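Local coordinates for protein predicted metal-dependent hydrolase of the TIM-barrel fold (Lactobacillus casei, PDB 2QPX) that probably acts as a zinc-dependent hydrolase of the amidohydrolase type, holding two zinc ions in a TIM-barrel fold, though its substrate is unknown, at residues I23-L34 with L74-Y85. Numbering follows the deposited sequence. Where two conformers were deposited one is given.
Sequences IDGKVPNRDDRL and LAAMNDPGYATY. With EDO (1,2-ethanediol), chain L.
Gly25 sets its CA over the face of the Tyr82 ring, 3.3 Å from the centroid and almost on the ring normal, a CH-pi contact so close that a side chain pointing at the ring would collide with it. A chi1 of -165° turns the ring of Tyr82 toward the loop, where its face meets Gly25, and at the edge of the same ring Tyr82 OH donates to Ile23 O (2.8 Å). One backbone bond, nearly straight, ties the loops in this tight part: Met77 N to Gly25 O (2.9 Å). Arg30, extended from CG to NE, suits a buried place lined with acceptors. Arg30 NH1 bonds Ala75 O (2.8 Å) and also Pro73 O, the selenomethionine Met77 lays CE over one guanidinium face, and NH2 pairs with Glu324, which Tyr85 OH also binds. A leucine here would probably leave Ala75 O without this donor and Glu324 without its positive mate. The solvent side is looser and ionic. There Lys26, bent at chi3 and chi4, brings NZ between Asp24 OD1 (2.8 Å) and Asp79 OD1 (3.0 Å), probably easing the repulsion between the two carboxylates. Elsewhere, a water donates to both Pro28 O and Leu74 O. The contact thus joins the loop after strand 14-19 and the start of helix 30-37 to the loop 74-78 and the start of helix 79-92, with helices 54-66, 113-120 and 323-342 packed around it.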
loop_
_atom_site.group_PDB
_atom_site.type_symbol
_atom_site.label_atom_id
_atom_site.label_comp_id
_atom_site.label_asym_id
_atom_site.label_seq_id
_atom_site.Cartn_x
_atom_site.Cartn_y
_atom_site.Cartn_z
ATOM N N ILE A 23 0.116 15.513 -30.779
ATOM C CA ILE A 23 1.152 16.035 -31.651
ATOM C C ILE A 23 0.807 15.832 -33.121
ATOM O O ILE A 23 -0.096 15.099 -33.483
ATOM C CB ILE A 23 2.542 15.420 -31.330
ATOM C CG1 ILE A 23 2.662 13.968 -31.814
ATOM C CG2 ILE A 23 2.904 15.625 -29.820
ATOM C CD1 ILE A 23 4.087 13.409 -31.770
ATOM N N ASP A 24 1.522 16.586 -33.946
ATOM C CA ASP A 24 1.473 16.499 -35.414
ATOM C C ASP A 24 1.703 15.071 -35.899
ATOM O O ASP A 24 2.746 14.495 -35.624
ATOM C CB ASP A 24 2.548 17.467 -35.953
ATOM C CG ASP A 24 2.562 17.615 -37.470
ATOM O OD1 ASP A 24 1.882 16.892 -38.186
ATOM O OD2 ASP A 24 3.298 18.510 -37.925
ATOM N N GLY A 25 0.709 14.519 -36.606
ATOM C CA GLY A 25 0.740 13.152 -37.105
ATOM C C GLY A 25 1.837 12.902 -38.140
ATOM O O GLY A 25 2.217 11.765 -38.387
ATOM N N LYS A 26 2.381 13.972 -38.716
ATOM C CA LYS A 26 3.462 13.882 -39.711
ATOM C C LYS A 26 4.855 13.679 -39.111
ATOM O O LYS A 26 5.818 13.449 -39.848
ATOM C CB LYS A 26 3.456 15.145 -40.589
ATOM C CG LYS A 26 2.155 15.366 -41.294
ATOM C CD LYS A 26 2.225 16.576 -42.269
ATOM C CE LYS A 26 2.305 17.907 -41.500
ATOM N NZ LYS A 26 1.120 18.101 -40.599
ATOM N N VAL A 27 4.996 13.772 -37.778
ATOM C CA VAL A 27 6.300 13.566 -37.146
ATOM C C VAL A 27 6.881 12.212 -37.528
ATOM O O VAL A 27 6.203 11.208 -37.444
ATOM C CB VAL A 27 6.144 13.691 -35.574
ATOM C CG1 VAL A 27 7.241 12.959 -34.817
ATOM C CG2 VAL A 27 6.029 15.185 -35.204
ATOM N N PRO A 28 8.134 12.179 -37.986
ATOM C CA PRO A 28 8.626 10.947 -38.609
ATOM C C PRO A 28 8.892 9.717 -37.731
ATOM O O PRO A 28 8.649 8.580 -38.187
ATOM C CB PRO A 28 9.934 11.414 -39.296
ATOM C CG PRO A 28 10.386 12.570 -38.477
ATOM C CD PRO A 28 9.100 13.286 -38.128
ATOM N N ASN A 29 9.339 9.920 -36.499
ATOM C CA ASN A 29 9.792 8.785 -35.651
ATOM C C ASN A 29 8.645 8.332 -34.735
ATOM O O ASN A 29 8.761 8.322 -33.515
ATOM C CB ASN A 29 11.038 9.189 -34.839
ATOM C CG ASN A 29 10.849 10.481 -34.023
ATOM O OD1 ASN A 29 9.960 11.311 -34.315
ATOM N ND2 ASN A 29 11.694 10.662 -32.991
ATOM N N ARG A 30 7.539 7.935 -35.343
ATOM C CA ARG A 30 6.306 7.630 -34.625
ATOM C C ARG A 30 6.479 6.485 -33.592
ATOM O O ARG A 30 6.016 6.586 -32.449
ATOM C CB ARG A 30 5.198 7.318 -35.620
ATOM C CG ARG A 30 3.929 6.864 -35.015
ATOM C CD ARG A 30 2.750 7.026 -36.031
ATOM N NE ARG A 30 1.589 6.344 -35.504
ATOM C CZ ARG A 30 0.957 5.339 -36.058
ATOM N NH1 ARG A 30 1.197 5.002 -37.306
ATOM N NH2 ARG A 30 0.002 4.750 -35.391
ATOM N N ASP A 31 7.136 5.391 -33.973
ATOM C CA ASP A 31 7.384 4.270 -33.032
ATOM C C ASP A 31 8.127 4.772 -31.779
ATOM O O ASP A 31 7.711 4.522 -30.646
ATOM C CB ASP A 31 8.201 3.190 -33.735
ATOM C CG ASP A 31 8.309 1.893 -32.974
ATOM O OD1 ASP A 31 7.793 1.740 -31.888
ATOM O OD2 ASP A 31 8.855 0.922 -33.542
ATOM N N ASP A 32 9.204 5.512 -31.972
ATOM C CA ASP A 32 9.972 6.021 -30.837
ATOM C C ASP A 32 9.153 7.021 -30.007
ATOM O O ASP A 32 9.247 7.025 -28.769
ATOM C CB ASP A 32 11.285 6.645 -31.294
ATOM C CG ASP A 32 12.326 5.618 -31.724
ATOM O OD1 ASP A 32 12.137 4.384 -31.581
ATOM O OD2 ASP A 32 13.365 6.098 -32.205
ATOM N N ARG A 33 8.361 7.859 -30.658
ATOM C CA ARG A 33 7.505 8.804 -29.924
ATOM C C ARG A 33 6.439 8.087 -29.104
ATOM O O ARG A 33 6.090 8.521 -27.999
ATOM C CB ARG A 33 6.872 9.878 -30.839
ATOM C CG ARG A 33 7.883 10.870 -31.440
ATOM C CD ARG A 33 8.540 11.811 -30.414
ATOM N NE ARG A 33 7.614 12.715 -29.701
ATOM C CZ ARG A 33 7.283 13.946 -30.079
ATOM N NH1 ARG A 33 7.774 14.490 -31.179
ATOM N NH2 ARG A 33 6.486 14.662 -29.322
ATOM N N LEU A 34 5.881 7.017 -29.630
ATOM C CA LEU A 34 4.952 6.180 -28.894
ATOM C C LEU A 34 5.648 5.575 -27.659
ATOM O O LEU A 34 5.107 5.575 -26.548
ATOM C CB LEU A 34 4.384 5.045 -29.781
ATOM C CG LEU A 34 3.197 5.404 -30.647
ATOM C CD1 LEU A 34 2.972 4.351 -31.792
ATOM C CD2 LEU A 34 1.907 5.626 -29.778
ATOM N N LEU A 74 3.002 1.607 -38.442
ATOM C CA LEU A 74 3.671 2.676 -37.690
ATOM C C LEU A 74 4.094 3.896 -38.531
ATOM O O LEU A 74 4.860 4.748 -38.075
ATOM C CB LEU A 74 4.846 2.090 -36.886
ATOM C CG LEU A 74 4.437 1.021 -35.860
ATOM C CD1 LEU A 74 5.673 0.460 -35.160
ATOM C CD2 LEU A 74 3.441 1.593 -34.857
ATOM N N ALA A 75 3.543 4.023 -39.726
ATOM C CA ALA A 75 3.837 5.146 -40.596
ATOM C C ALA A 75 3.365 6.468 -40.013
ATOM O O ALA A 75 2.300 6.515 -39.396
ATOM C CB ALA A 75 3.154 4.931 -41.957
ATOM N N ALA A 76 4.126 7.531 -40.250
ATOM C CA ALA A 76 3.608 8.892 -40.075
ATOM C C ALA A 76 2.394 9.087 -41.000
ATOM O O ALA A 76 2.201 8.342 -41.961
ATOM C CB ALA A 76 4.704 9.951 -40.337
HETATM N N MSE A 77 1.540 10.055 -40.678
HETATM C CA MSE A 77 0.273 10.234 -41.367
HETATM C C MSE A 77 0.102 11.686 -41.750
HETATM O O MSE A 77 0.334 12.591 -40.942
HETATM C CB MSE A 77 -0.895 9.783 -40.479
HETATM C CG MSE A 77 -0.904 8.296 -40.204
HETATM SE SE MSE A 77 -2.067 7.747 -38.792
HETATM C CE MSE A 77 -0.827 8.030 -37.340
ATOM N N ASN A 78 -0.330 11.897 -43.004
ATOM C CA ASN A 78 -0.734 13.234 -43.425
ATOM C C ASN A 78 -2.072 13.617 -42.793
ATOM O O ASN A 78 -2.706 12.822 -42.103
ATOM C CB ASN A 78 -0.755 13.320 -44.962
ATOM C CG ASN A 78 0.621 13.577 -45.549
ATOM O OD1 ASN A 78 1.502 14.086 -44.865
ATOM N ND2 ASN A 78 0.800 13.273 -46.851
ATOM N N ASP A 79 -2.495 14.865 -42.974
ATOM C CA ASP A 79 -3.621 15.355 -42.193
ATOM C C ASP A 79 -4.949 14.592 -42.369
ATOM O O ASP A 79 -5.652 14.312 -41.394
ATOM C CB ASP A 79 -3.788 16.854 -42.438
ATOM C CG ASP A 79 -2.581 17.666 -41.992
ATOM O OD1 ASP A 79 -1.631 17.142 -41.387
ATOM O OD2 ASP A 79 -2.585 18.904 -42.243
ATOM N N PRO A 80 -5.359 14.284 -43.614
ATOM C CA PRO A 80 -6.615 13.515 -43.738
ATOM C C PRO A 80 -6.536 12.130 -43.093
ATOM O O PRO A 80 -7.464 11.711 -42.389
ATOM C CB PRO A 80 -6.841 13.410 -45.273
ATOM C CG PRO A 80 -5.905 14.313 -45.865
ATOM C CD PRO A 80 -4.809 14.654 -44.931
ATOM N N GLY A 81 -5.426 11.446 -43.320
ATOM C CA GLY A 81 -5.216 10.120 -42.706
ATOM C C GLY A 81 -5.207 10.218 -41.185
ATOM O O GLY A 81 -5.817 9.399 -40.509
ATOM N N TYR A 82 -4.520 11.213 -40.666
ATOM C CA TYR A 82 -4.416 11.360 -39.205
ATOM C C TYR A 82 -5.788 11.635 -38.587
ATOM O O TYR A 82 -6.114 11.086 -37.523
ATOM C CB TYR A 82 -3.412 12.437 -38.865
ATOM C CG TYR A 82 -2.916 12.463 -37.409
ATOM C CD1 TYR A 82 -2.490 11.295 -36.773
ATOM C CD2 TYR A 82 -2.761 13.657 -36.734
ATOM C CE1 TYR A 82 -1.982 11.340 -35.491
ATOM C CE2 TYR A 82 -2.268 13.710 -35.443
ATOM C CZ TYR A 82 -1.827 12.557 -34.845
ATOM O OH TYR A 82 -1.296 12.601 -33.544
ATOM N N ALA A 83 -6.604 12.477 -39.228
ATOM C CA ALA A 83 -7.953 12.700 -38.744
ATOM C C ALA A 83 -8.763 11.396 -38.792
ATOM O O ALA A 83 -9.470 11.058 -37.848
ATOM C CB ALA A 83 -8.649 13.843 -39.539
ATOM N N THR A 84 -8.676 10.666 -39.900
ATOM C CA THR A 84 -9.358 9.378 -40.007
ATOM C C THR A 84 -8.972 8.429 -38.871
ATOM O O THR A 84 -9.823 7.827 -38.231
ATOM C CB THR A 84 -9.034 8.686 -41.374
ATOM O OG1 THR A 84 -9.542 9.509 -42.432
ATOM C CG2 THR A 84 -9.645 7.292 -41.458
ATOM N N TYR A 85 -7.683 8.368 -38.636
ATOM C CA TYR A 85 -7.105 7.475 -37.607
ATOM C C TYR A 85 -7.562 7.860 -36.194
ATOM O O TYR A 85 -8.031 7.018 -35.418
ATOM C CB TYR A 85 -5.593 7.519 -37.706
ATOM C CG TYR A 85 -4.876 6.537 -36.804
ATOM C CD1 TYR A 85 -5.081 5.162 -36.931
ATOM C CD2 TYR A 85 -4.010 6.982 -35.812
ATOM C CE1 TYR A 85 -4.436 4.265 -36.114
ATOM C CE2 TYR A 85 -3.351 6.067 -34.978
ATOM C CZ TYR A 85 -3.575 4.706 -35.148
ATOM O OH TYR A 85 -2.947 3.792 -34.311
HETATM C C1 EDO L . 7.281 17.596 -38.115
HETATM O O1 EDO L . 8.321 16.627 -37.938
HETATM C C2 EDO L . 6.366 17.165 -39.253
HETATM O O2 EDO L . 5.370 18.171 -39.519
HETATM O O HOH W 1 7.086 6.276 -38.435
#